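Local coordinates for protein cytochrome P450 monooxygenase (Rhodococcus sp. ECU0066, PDB 6KBH) that probably works as a self-sufficient monooxygenase, passing electrons from a flavin mononucleotide through a [2Fe-2S] cluster to the heme where oxygen is activated, at residues A[133-146]-A[387-399]. Residues are numbered along the deposited sequence; the frame is centred on the assembly and turned at random.
Sequences HMPRRRALMEPFTP and GYGSHQCMGKNLA. With HEM (protoporphyrin IX containing Fe), chain C.
Met134 and Arg137 of helix 133-139 face the heme-ligand loop at Ser390 and His391, and past the helix the backbones close in until the CA atoms of Phe144 and Gly395 are 5.7 Å apart. Arg137 spans the gap. Its chain is extended, with CG anti to the backbone N (chi1 177°), which carries the guanidinium end-on to Gln392 O; Arg137 NH1 at 2.8 Å and NH2 at 2.9 Å both grip that one carbonyl oxygen, which lies in the guanidinium plane. NH1 also reaches heme propionate atom O2D, so the buried arginine ties loop and cofactor together, while Met394 CG packs over one guanidinium face. The rings of His133 and His391 stack face to face, planes at 18°. From this stack His133 NE2 gives heme O2D a nearly straight hydrogen bond of 2.6 Å, and His391 ND1 donates to heme O1D and is also hydrogen-bonded to Leu125 O. The other ring nitrogen of His133, ND1, is held by Glu130, and Arg334 is a further hydrogen-bond partner of the heme. Met394 CB sits over the centre of the Phe144 ring, a CH-pi contact 3.6 Å from the centroid, and its bent chain sends CE to Met141 and the carbonyl oxygens of Arg137 and Leu140. Between Gln392 and Met394 in the chain, Cys393 turns away from segment 133-146 and its SG binds the heme iron at 2.3 Å: this is the P450 cysteine-ligand loop, on the proximal face. Trp252 of helix 252-262 meets the Phe144 ring edge-to-face, Asn397 and Leu398 at the start of helix 396-413 rest on Leu149 of helix 146-149, and Tyr388 leans on helix 81-89.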
ATOM      1  N   HIS A 133       5.455 -19.381 -16.211  1.00 85.37           N
ATOM      2  CA  HIS A 133       4.650 -18.611 -15.266  1.00 84.99           C
ATOM      3  C   HIS A 133       4.704 -17.113 -15.557  1.00 85.28           C
ATOM      4  O   HIS A 133       3.664 -16.444 -15.594  1.00 82.17           O
ATOM      5  CB  HIS A 133       5.110 -18.899 -13.837  1.00 83.41           C
ATOM      6  CG  HIS A 133       4.755 -17.824 -12.855  1.00 74.72           C
ATOM      7  ND1 HIS A 133       5.688 -16.952 -12.339  1.00 67.08           N
ATOM      8  CD2 HIS A 133       3.571 -17.482 -12.297  1.00 77.02           C
ATOM      9  CE1 HIS A 133       5.093 -16.117 -11.505  1.00 71.62           C
ATOM     10  NE2 HIS A 133       3.808 -16.416 -11.462  1.00 65.23           N
ATOM     11  N   MET A 134       5.906 -16.563 -15.751  1.00 78.37           N
ATOM     12  CA  MET A 134       6.037 -15.109 -15.854  1.00 77.15           C
ATOM     13  C   MET A 134       5.306 -14.527 -17.058  1.00 82.10           C
ATOM     14  O   MET A 134       4.564 -13.545 -16.879  1.00 80.85           O
ATOM     15  CB  MET A 134       7.518 -14.710 -15.853  1.00 75.63           C
ATOM     16  CG  MET A 134       8.148 -14.618 -14.471  1.00 75.04           C
ATOM     17  SD  MET A 134       7.113 -13.795 -13.241  1.00 86.12           S
ATOM     18  CE  MET A 134       6.949 -12.154 -13.932  1.00 80.68           C
ATOM     19  N   PRO A 135       5.457 -15.048 -18.285  1.00 79.30           N
ATOM     20  CA  PRO A 135       4.676 -14.480 -19.399  1.00 76.84           C
ATOM     21  C   PRO A 135       3.179 -14.504 -19.159  1.00 80.08           C
ATOM     22  O   PRO A 135       2.482 -13.548 -19.519  1.00 85.75           O
ATOM     23  CB  PRO A 135       5.075 -15.365 -20.587  1.00 73.99           C
ATOM     24  CG  PRO A 135       6.430 -15.857 -20.241  1.00 71.34           C
ATOM     25  CD  PRO A 135       6.399 -16.077 -18.760  1.00 84.18           C
ATOM     26  N   ARG A 136       2.663 -15.572 -18.549  1.00 80.58           N
ATOM     27  CA  ARG A 136       1.233 -15.637 -18.271  1.00 76.29           C
ATOM     28  C   ARG A 136       0.838 -14.650 -17.182  1.00 78.80           C
ATOM     29  O   ARG A 136      -0.255 -14.073 -17.225  1.00 80.03           O
ATOM     30  CB  ARG A 136       0.845 -17.057 -17.871  1.00 89.73           C
ATOM     31  CG  ARG A 136       1.127 -18.119 -18.921  1.00 85.83           C
ATOM     32  CD  ARG A 136       0.347 -19.360 -18.568  1.00 87.18           C
ATOM     33  NE  ARG A 136       0.841 -20.596 -19.167  1.00102.73           N
ATOM     34  CZ  ARG A 136       0.259 -21.212 -20.191  1.00103.76           C
ATOM     35  NH1 ARG A 136      -0.838 -20.704 -20.738  1.00100.09           N
ATOM     36  NH2 ARG A 136       0.769 -22.341 -20.665  1.00100.87           N
ATOM     37  N   ARG A 137       1.711 -14.444 -16.192  1.00 85.63           N
ATOM     38  CA  ARG A 137       1.434 -13.465 -15.145  1.00 78.39           C
ATOM     39  C   ARG A 137       1.457 -12.050 -15.707  1.00 75.72           C
ATOM     40  O   ARG A 137       0.538 -11.260 -15.468  1.00 77.20           O
ATOM     41  CB  ARG A 137       2.446 -13.610 -14.008  1.00 77.78           C
ATOM     42  CG  ARG A 137       2.289 -12.585 -12.889  1.00 69.32           C
ATOM     43  CD  ARG A 137       3.440 -12.675 -11.895  1.00 69.19           C
ATOM     44  NE  ARG A 137       3.394 -11.624 -10.880  1.00 69.31           N
ATOM     45  CZ  ARG A 137       2.810 -11.752  -9.692  1.00 74.34           C
ATOM     46  NH1 ARG A 137       2.212 -12.889  -9.359  1.00 67.94           N
ATOM     47  NH2 ARG A 137       2.823 -10.742  -8.833  1.00 74.54           N
ATOM     48  N   ARG A 138       2.510 -11.712 -16.455  1.00 75.02           N
ATOM     49  CA  ARG A 138       2.607 -10.381 -17.042  1.00 73.00           C
ATOM     50  C   ARG A 138       1.470 -10.129 -18.025  1.00 83.35           C
ATOM     51  O   ARG A 138       0.917  -9.024 -18.078  1.00 80.38           O
ATOM     52  CB  ARG A 138       3.964 -10.211 -17.724  1.00 71.17           C
ATOM     53  CG  ARG A 138       5.159 -10.323 -16.782  1.00 77.49           C
ATOM     54  CD  ARG A 138       6.463  -9.988 -17.492  1.00 78.19           C
ATOM     55  NE  ARG A 138       7.646 -10.340 -16.707  1.00 89.75           N
ATOM     56  CZ  ARG A 138       8.250  -9.524 -15.846  1.00 97.04           C
ATOM     57  NH1 ARG A 138       7.786  -8.297 -15.647  1.00 95.78           N
ATOM     58  NH2 ARG A 138       9.323  -9.933 -15.182  1.00 93.22           N
ATOM     59  N   ALA A 139       1.099 -11.146 -18.807  1.00 78.82           N
ATOM     60  CA  ALA A 139       0.005 -10.982 -19.759  1.00 78.24           C
ATOM     61  C   ALA A 139      -1.321 -10.756 -19.047  1.00 82.24           C
ATOM     62  O   ALA A 139      -2.133  -9.929 -19.477  1.00 87.34           O
ATOM     63  CB  ALA A 139      -0.085 -12.201 -20.676  1.00 80.97           C
ATOM     64  N   LEU A 140      -1.560 -11.479 -17.955  1.00 72.32           N
ATOM     65  CA  LEU A 140      -2.841 -11.435 -17.266  1.00 72.02           C
ATOM     66  C   LEU A 140      -2.860 -10.455 -16.099  1.00 69.85           C
ATOM     67  O   LEU A 140      -3.807 -10.476 -15.307  1.00 82.37           O
ATOM     68  CB  LEU A 140      -3.213 -12.838 -16.777  1.00 71.73           C
ATOM     69  CG  LEU A 140      -3.371 -13.891 -17.878  1.00 77.56           C
ATOM     70  CD1 LEU A 140      -3.427 -15.294 -17.292  1.00 80.32           C
ATOM     71  CD2 LEU A 140      -4.605 -13.609 -18.722  1.00 83.83           C
ATOM     72  N   MET A 141      -1.852  -9.589 -15.985  1.00 74.12           N
ATOM     73  CA  MET A 141      -1.711  -8.762 -14.790  1.00 70.14           C
ATOM     74  C   MET A 141      -2.677  -7.585 -14.776  1.00 70.76           C
ATOM     75  O   MET A 141      -3.270  -7.287 -13.733  1.00 71.34           O
ATOM     76  CB  MET A 141      -0.278  -8.250 -14.670  1.00 64.50           C
ATOM     77  CG  MET A 141      -0.079  -7.261 -13.534  1.00 69.11           C
ATOM     78  SD  MET A 141      -0.424  -7.964 -11.905  1.00 91.07           S
ATOM     79  CE  MET A 141       1.048  -8.950 -11.648  1.00 78.89           C
ATOM     80  N   GLU A 142      -2.847  -6.918 -15.919  1.00 87.52           N
ATOM     81  CA  GLU A 142      -3.484  -5.601 -15.959  1.00 81.00           C
ATOM     82  C   GLU A 142      -4.808  -5.488 -15.204  1.00 77.71           C
ATOM     83  O   GLU A 142      -4.982  -4.490 -14.485  1.00 70.80           O
ATOM     84  CB  GLU A 142      -3.677  -5.167 -17.420  1.00 93.47           C
ATOM     85  CG  GLU A 142      -4.305  -3.785 -17.573  1.00100.02           C
ATOM     86  CD  GLU A 142      -4.386  -3.327 -19.016  1.00109.80           C
ATOM     87  OE1 GLU A 142      -3.850  -4.031 -19.899  1.00116.98           O
ATOM     88  OE2 GLU A 142      -4.989  -2.263 -19.269  1.00116.02           O
ATOM     89  N   PRO A 143      -5.761  -6.425 -15.304  1.00 78.68           N
ATOM     90  CA  PRO A 143      -7.020  -6.254 -14.555  1.00 74.64           C
ATOM     91  C   PRO A 143      -6.834  -6.200 -13.045  1.00 78.55           C
ATOM     92  O   PRO A 143      -7.729  -5.709 -12.346  1.00 77.10           O
ATOM     93  CB  PRO A 143      -7.852  -7.476 -14.969  1.00 67.57           C
ATOM     94  CG  PRO A 143      -7.247  -7.949 -16.234  1.00 70.17           C
ATOM     95  CD  PRO A 143      -5.791  -7.643 -16.135  1.00 75.62           C
ATOM     96  N   PHE A 144      -5.701  -6.678 -12.522  1.00 73.65           N
ATOM     97  CA  PHE A 144      -5.457  -6.656 -11.086  1.00 69.92           C
ATOM     98  C   PHE A 144      -4.918  -5.322 -10.591  1.00 76.02           C
ATOM     99  O   PHE A 144      -4.946  -5.074  -9.381  1.00 74.13           O
ATOM    100  CB  PHE A 144      -4.479  -7.766 -10.701  1.00 74.23           C
ATOM    101  CG  PHE A 144      -5.059  -9.145 -10.812  1.00 72.35           C
ATOM    102  CD1 PHE A 144      -5.981  -9.598  -9.886  1.00 57.64           C
ATOM    103  CD2 PHE A 144      -4.688  -9.983 -11.848  1.00 69.08           C
ATOM    104  CE1 PHE A 144      -6.518 -10.858  -9.992  1.00 65.71           C
ATOM    105  CE2 PHE A 144      -5.222 -11.245 -11.959  1.00 63.28           C
ATOM    106  CZ  PHE A 144      -6.139 -11.684 -11.029  1.00 65.61           C
ATOM    107  N   THR A 145      -4.426  -4.468 -11.486  1.00 79.05           N
ATOM    108  CA  THR A 145      -3.832  -3.208 -11.064  1.00 79.59           C
ATOM    109  C   THR A 145      -4.887  -2.306 -10.421  1.00 83.83           C
ATOM    110  O   THR A 145      -6.076  -2.403 -10.743  1.00 85.47           O
ATOM    111  CB  THR A 145      -3.190  -2.495 -12.251  1.00 75.08           C
ATOM    112  OG1 THR A 145      -4.210  -2.093 -13.177  1.00 84.77           O
ATOM    113  CG2 THR A 145      -2.203  -3.415 -12.954  1.00 75.23           C
ATOM    114  N   PRO A 146      -4.480  -1.432  -9.495  1.00 85.62           N
ATOM    115  CA  PRO A 146      -5.449  -0.503  -8.891  1.00 83.45           C
ATOM    116  C   PRO A 146      -6.191   0.350  -9.909  1.00 91.63           C
ATOM    117  O   PRO A 146      -7.365   0.675  -9.690  1.00 99.02           O
ATOM    118  CB  PRO A 146      -4.577   0.350  -7.961  1.00 87.77           C
ATOM    119  CG  PRO A 146      -3.427  -0.533  -7.613  1.00 72.24           C
ATOM    120  CD  PRO A 146      -3.161  -1.362  -8.842  1.00 76.16           C
ATOM    121  N   GLY A 387       2.299 -13.168   0.099  1.00 65.85           N
ATOM    122  CA  GLY A 387       3.462 -13.705  -0.567  1.00 71.44           C
ATOM    123  C   GLY A 387       4.439 -12.606  -0.940  1.00 66.05           C
ATOM    124  O   GLY A 387       4.332 -11.456  -0.504  1.00 68.10           O
ATOM    125  N   TYR A 388       5.403 -12.971  -1.782  1.00 59.26           N
ATOM    126  CA  TYR A 388       6.477 -12.052  -2.120  1.00 62.61           C
ATOM    127  C   TYR A 388       7.171 -12.530  -3.385  1.00 73.93           C
ATOM    128  O   TYR A 388       7.354 -13.736  -3.580  1.00 64.64           O
ATOM    129  CB  TYR A 388       7.485 -11.945  -0.968  1.00 78.73           C
ATOM    130  CG  TYR A 388       8.370 -10.723  -1.023  1.00 79.75           C
ATOM    131  CD1 TYR A 388       7.881  -9.470  -0.676  1.00 73.60           C
ATOM    132  CD2 TYR A 388       9.697 -10.822  -1.417  1.00 81.97           C
ATOM    133  CE1 TYR A 388       8.687  -8.352  -0.724  1.00 76.31           C
ATOM    134  CE2 TYR A 388      10.510  -9.709  -1.465  1.00 83.95           C
ATOM    135  CZ  TYR A 388      10.001  -8.477  -1.119  1.00 84.48           C
ATOM    136  OH  TYR A 388      10.812  -7.366  -1.167  1.00 99.02           O
ATOM    137  N   GLY A 389       7.544 -11.577  -4.240  1.00 71.63           N
ATOM    138  CA  GLY A 389       8.330 -11.873  -5.421  1.00 65.16           C
ATOM    139  C   GLY A 389       7.534 -12.338  -6.623  1.00 64.99           C
ATOM    140  O   GLY A 389       6.443 -11.826  -6.894  1.00 73.88           O
ATOM    141  N   SER A 390       8.081 -13.328  -7.335  1.00 65.50           N
ATOM    142  CA  SER A 390       7.546 -13.757  -8.627  1.00 61.83           C
ATOM    143  C   SER A 390       6.044 -14.018  -8.587  1.00 65.65           C
ATOM    144  O   SER A 390       5.314 -13.614  -9.498  1.00 81.69           O
ATOM    145  CB  SER A 390       8.276 -15.016  -9.095  1.00 77.68           C
ATOM    146  OG  SER A 390       9.673 -14.801  -9.189  1.00 92.55           O
ATOM    147  N   HIS A 391       5.564 -14.703  -7.553  1.00 64.71           N
ATOM    148  CA  HIS A 391       4.191 -15.192  -7.526  1.00 60.79           C
ATOM    149  C   HIS A 391       3.293 -14.405  -6.582  1.00 60.31           C
ATOM    150  O   HIS A 391       2.192 -14.871  -6.275  1.00 61.80           O
ATOM    151  CB  HIS A 391       4.161 -16.672  -7.129  1.00 66.07           C
ATOM    152  CG  HIS A 391       4.813 -17.586  -8.118  1.00 62.13           C
ATOM    153  ND1 HIS A 391       4.098 -18.304  -9.051  1.00 68.32           N
ATOM    154  CD2 HIS A 391       6.114 -17.908  -8.311  1.00 66.60           C
ATOM    155  CE1 HIS A 391       4.930 -19.026  -9.779  1.00 73.19           C
ATOM    156  NE2 HIS A 391       6.160 -18.805  -9.352  1.00 67.48           N
ATOM    157  N   GLN A 392       3.737 -13.242  -6.102  1.00 60.79           N
ATOM    158  CA  GLN A 392       2.948 -12.472  -5.146  1.00 64.27           C
ATOM    159  C   GLN A 392       1.515 -12.305  -5.635  1.00 67.26           C
ATOM    160  O   GLN A 392       1.271 -12.058  -6.820  1.00 67.98           O
ATOM    161  CB  GLN A 392       3.573 -11.096  -4.904  1.00 63.18           C
ATOM    162  CG  GLN A 392       3.045 -10.414  -3.650  1.00 66.54           C
ATOM    163  CD  GLN A 392       3.388  -8.938  -3.583  1.00 70.12           C
ATOM    164  OE1 GLN A 392       3.487  -8.259  -4.604  1.00 85.64           O
ATOM    165  NE2 GLN A 392       3.584  -8.437  -2.368  1.00 65.97           N
ATOM    166  N   CYS A 393       0.574 -12.459  -4.703  1.00 67.67           N
ATOM    167  CA  CYS A 393      -0.858 -12.443  -4.973  1.00 66.25           C
ATOM    168  C   CYS A 393      -1.239 -11.314  -5.920  1.00 71.26           C
ATOM    169  O   CYS A 393      -1.016 -10.135  -5.626  1.00 73.62           O
ATOM    170  CB  CYS A 393      -1.619 -12.301  -3.654  1.00 61.02           C
ATOM    171  SG  CYS A 393      -3.414 -12.333  -3.804  1.00 62.96           S
ATOM    172  N   MET A 394      -1.807 -11.681  -7.070  1.00 67.93           N
ATOM    173  CA  MET A 394      -2.195 -10.671  -8.047  1.00 66.97           C
ATOM    174  C   MET A 394      -3.430  -9.905  -7.596  1.00 60.69           C
ATOM    175  O   MET A 394      -3.564  -8.717  -7.898  1.00 66.63           O
ATOM    176  CB  MET A 394      -2.425 -11.325  -9.409  1.00 68.91           C
ATOM    177  CG  MET A 394      -1.166 -11.946 -10.002  1.00 65.27           C
ATOM    178  SD  MET A 394      -1.471 -13.011 -11.423  1.00 67.12           S
ATOM    179  CE  MET A 394      -1.673 -11.801 -12.734  1.00 70.41           C
ATOM    180  N   GLY A 395      -4.325 -10.554  -6.858  1.00 67.15           N
ATOM    181  CA  GLY A 395      -5.542  -9.906  -6.417  1.00 69.27           C
ATOM    182  C   GLY A 395      -5.425  -9.285  -5.043  1.00 67.73           C
ATOM    183  O   GLY A 395      -6.435  -9.082  -4.360  1.00 64.95           O
ATOM    184  N   LYS A 396      -4.191  -8.980  -4.629  1.00 70.23           N
ATOM    185  CA  LYS A 396      -3.978  -8.389  -3.311  1.00 70.42           C
ATOM    186  C   LYS A 396      -4.719  -7.064  -3.171  1.00 75.23           C
ATOM    187  O   LYS A 396      -5.312  -6.787  -2.123  1.00 73.54           O
ATOM    188  CB  LYS A 396      -2.481  -8.206  -3.044  1.00 72.12           C
ATOM    189  CG  LYS A 396      -1.742  -7.277  -4.003  1.00 68.04           C
ATOM    190  CD  LYS A 396      -0.321  -7.038  -3.512  1.00 75.30           C
ATOM    191  CE  LYS A 396       0.445  -6.093  -4.416  1.00 80.95           C
ATOM    192  NZ  LYS A 396       1.801  -5.801  -3.871  1.00 83.55           N
ATOM    193  N   ASN A 397      -4.715  -6.242  -4.222  1.00 70.50           N
ATOM    194  CA  ASN A 397      -5.435  -4.977  -4.154  1.00 78.02           C
ATOM    195  C   ASN A 397      -6.937  -5.169  -4.299  1.00 77.19           C
ATOM    196  O   ASN A 397      -7.713  -4.362  -3.772  1.00 75.68           O
ATOM    197  CB  ASN A 397      -4.911  -4.016  -5.218  1.00 78.20           C
ATOM    198  CG  ASN A 397      -3.465  -3.642  -4.989  1.00 74.53           C
ATOM    199  OD1 ASN A 397      -3.167  -2.726  -4.228  1.00 85.32           O
ATOM    200  ND2 ASN A 397      -2.560  -4.359  -5.632  1.00 87.16           N
ATOM    201  N   LEU A 398      -7.370  -6.216  -5.002  1.00 72.43           N
ATOM    202  CA  LEU A 398      -8.785  -6.563  -4.984  1.00 69.08           C
ATOM    203  C   LEU A 398      -9.222  -6.956  -3.579  1.00 78.48           C
ATOM    204  O   LEU A 398     -10.288  -6.538  -3.111  1.00 79.46           O
ATOM    205  CB  LEU A 398      -9.067  -7.691  -5.976  1.00 70.65           C
ATOM    206  CG  LEU A 398     -10.501  -8.228  -5.997  1.00 75.34           C
ATOM    207  CD1 LEU A 398     -11.499  -7.100  -6.214  1.00 69.57           C
ATOM    208  CD2 LEU A 398     -10.661  -9.302  -7.062  1.00 72.02           C
ATOM    209  N   ALA A 399      -8.401  -7.750  -2.887  1.00 78.15           N
ATOM    210  CA  ALA A 399      -8.703  -8.101  -1.504  1.00 80.53           C
ATOM    211  C   ALA A 399      -8.519  -6.906  -0.577  1.00 76.28           C
ATOM    212  O   ALA A 399      -9.278  -6.738   0.385  1.00 75.74           O
ATOM    213  CB  ALA A 399      -7.827  -9.271  -1.054  1.00 70.64           C
TER
HETATM  214  CHA HEM C 802      -1.003 -16.190  -5.183  1.00 72.55           C
HETATM  215  CHB HEM C 802      -2.471 -14.948  -0.519  1.00 63.93           C
HETATM  216  CHC HEM C 802      -6.916 -12.804  -2.430  1.00 71.37           C
HETATM  217  CHD HEM C 802      -5.426 -14.048  -7.039  1.00 75.61           C
HETATM  218  C1A HEM C 802      -1.252 -15.917  -3.766  1.00 72.69           C
HETATM  219  C2A HEM C 802      -0.162 -16.412  -2.917  1.00 58.52           C
HETATM  220  C3A HEM C 802      -0.565 -16.064  -1.626  1.00 62.31           C
HETATM  221  C4A HEM C 802      -1.876 -15.390  -1.815  1.00 54.12           C
HETATM  222  CMA HEM C 802       0.173 -16.328  -0.350  1.00 59.17           C
HETATM  223  CAA HEM C 802       1.106 -17.102  -3.316  1.00 61.54           C
HETATM  224  CBA HEM C 802       2.332 -16.247  -3.247  1.00 63.91           C
HETATM  225  CGA HEM C 802       3.610 -16.746  -3.833  1.00 66.22           C
HETATM  226  O1A HEM C 802       3.535 -17.991  -4.010  1.00 78.76           O
HETATM  227  O2A HEM C 802       4.410 -15.784  -3.986  1.00 62.93           O
HETATM  228  C1B HEM C 802      -3.800 -14.262  -0.567  1.00 62.92           C
HETATM  229  C2B HEM C 802      -4.560 -13.731   0.656  1.00 72.66           C
HETATM  230  C3B HEM C 802      -5.948 -13.058   0.049  1.00 59.53           C
HETATM  231  C4B HEM C 802      -5.872 -13.265  -1.451  1.00 64.04           C
HETATM  232  CMB HEM C 802      -4.135 -13.813   2.082  1.00 76.81           C
HETATM  233  CAB HEM C 802      -7.056 -12.406   0.803  1.00 62.85           C
HETATM  234  CBB HEM C 802      -6.707 -11.322   1.763  1.00 68.12           C
HETATM  235  C1C HEM C 802      -6.616 -13.105  -3.859  1.00 75.70           C
HETATM  236  C2C HEM C 802      -7.692 -12.623  -4.685  1.00 69.59           C
HETATM  237  C3C HEM C 802      -7.308 -12.957  -5.964  1.00 74.99           C
HETATM  238  C4C HEM C 802      -6.020 -13.610  -5.779  1.00 70.29           C
HETATM  239  CMC HEM C 802      -8.936 -11.917  -4.256  1.00 69.16           C
HETATM  240  CAC HEM C 802      -8.056 -12.669  -7.229  1.00 78.89           C
HETATM  241  CBC HEM C 802      -8.728 -13.763  -7.979  1.00 75.69           C
HETATM  242  C1D HEM C 802      -4.143 -14.696  -6.743  1.00 63.44           C
HETATM  243  C2D HEM C 802      -3.453 -15.181  -7.985  1.00 60.68           C
HETATM  244  C3D HEM C 802      -2.062 -15.857  -7.409  1.00 66.16           C
HETATM  245  C4D HEM C 802      -2.162 -15.655  -5.924  1.00 67.02           C
HETATM  246  CMD HEM C 802      -3.939 -15.065  -9.387  1.00 76.36           C
HETATM  247  CAD HEM C 802      -0.974 -16.493  -8.199  1.00 75.64           C
HETATM  248  CBD HEM C 802      -0.034 -15.550  -8.877  1.00 59.85           C
HETATM  249  CGD HEM C 802       1.277 -16.097  -9.309  1.00 68.09           C
HETATM  250  O1D HEM C 802       1.472 -17.170  -8.689  1.00 73.85           O
HETATM  251  O2D HEM C 802       1.821 -15.337 -10.151  1.00 65.26           O
HETATM  252  NA  HEM C 802      -2.320 -15.289  -3.113  1.00 70.35           N
HETATM  253  NB  HEM C 802      -4.541 -13.925  -1.830  1.00 67.37           N
HETATM  254  NC  HEM C 802      -5.571 -13.719  -4.512  1.00 75.22           N
HETATM  255  ND  HEM C 802      -3.417 -14.896  -5.408  1.00 64.76           N
HETATM  256 FE   HEM C 802      -4.064 -14.535  -3.574  1.00 75.70          FE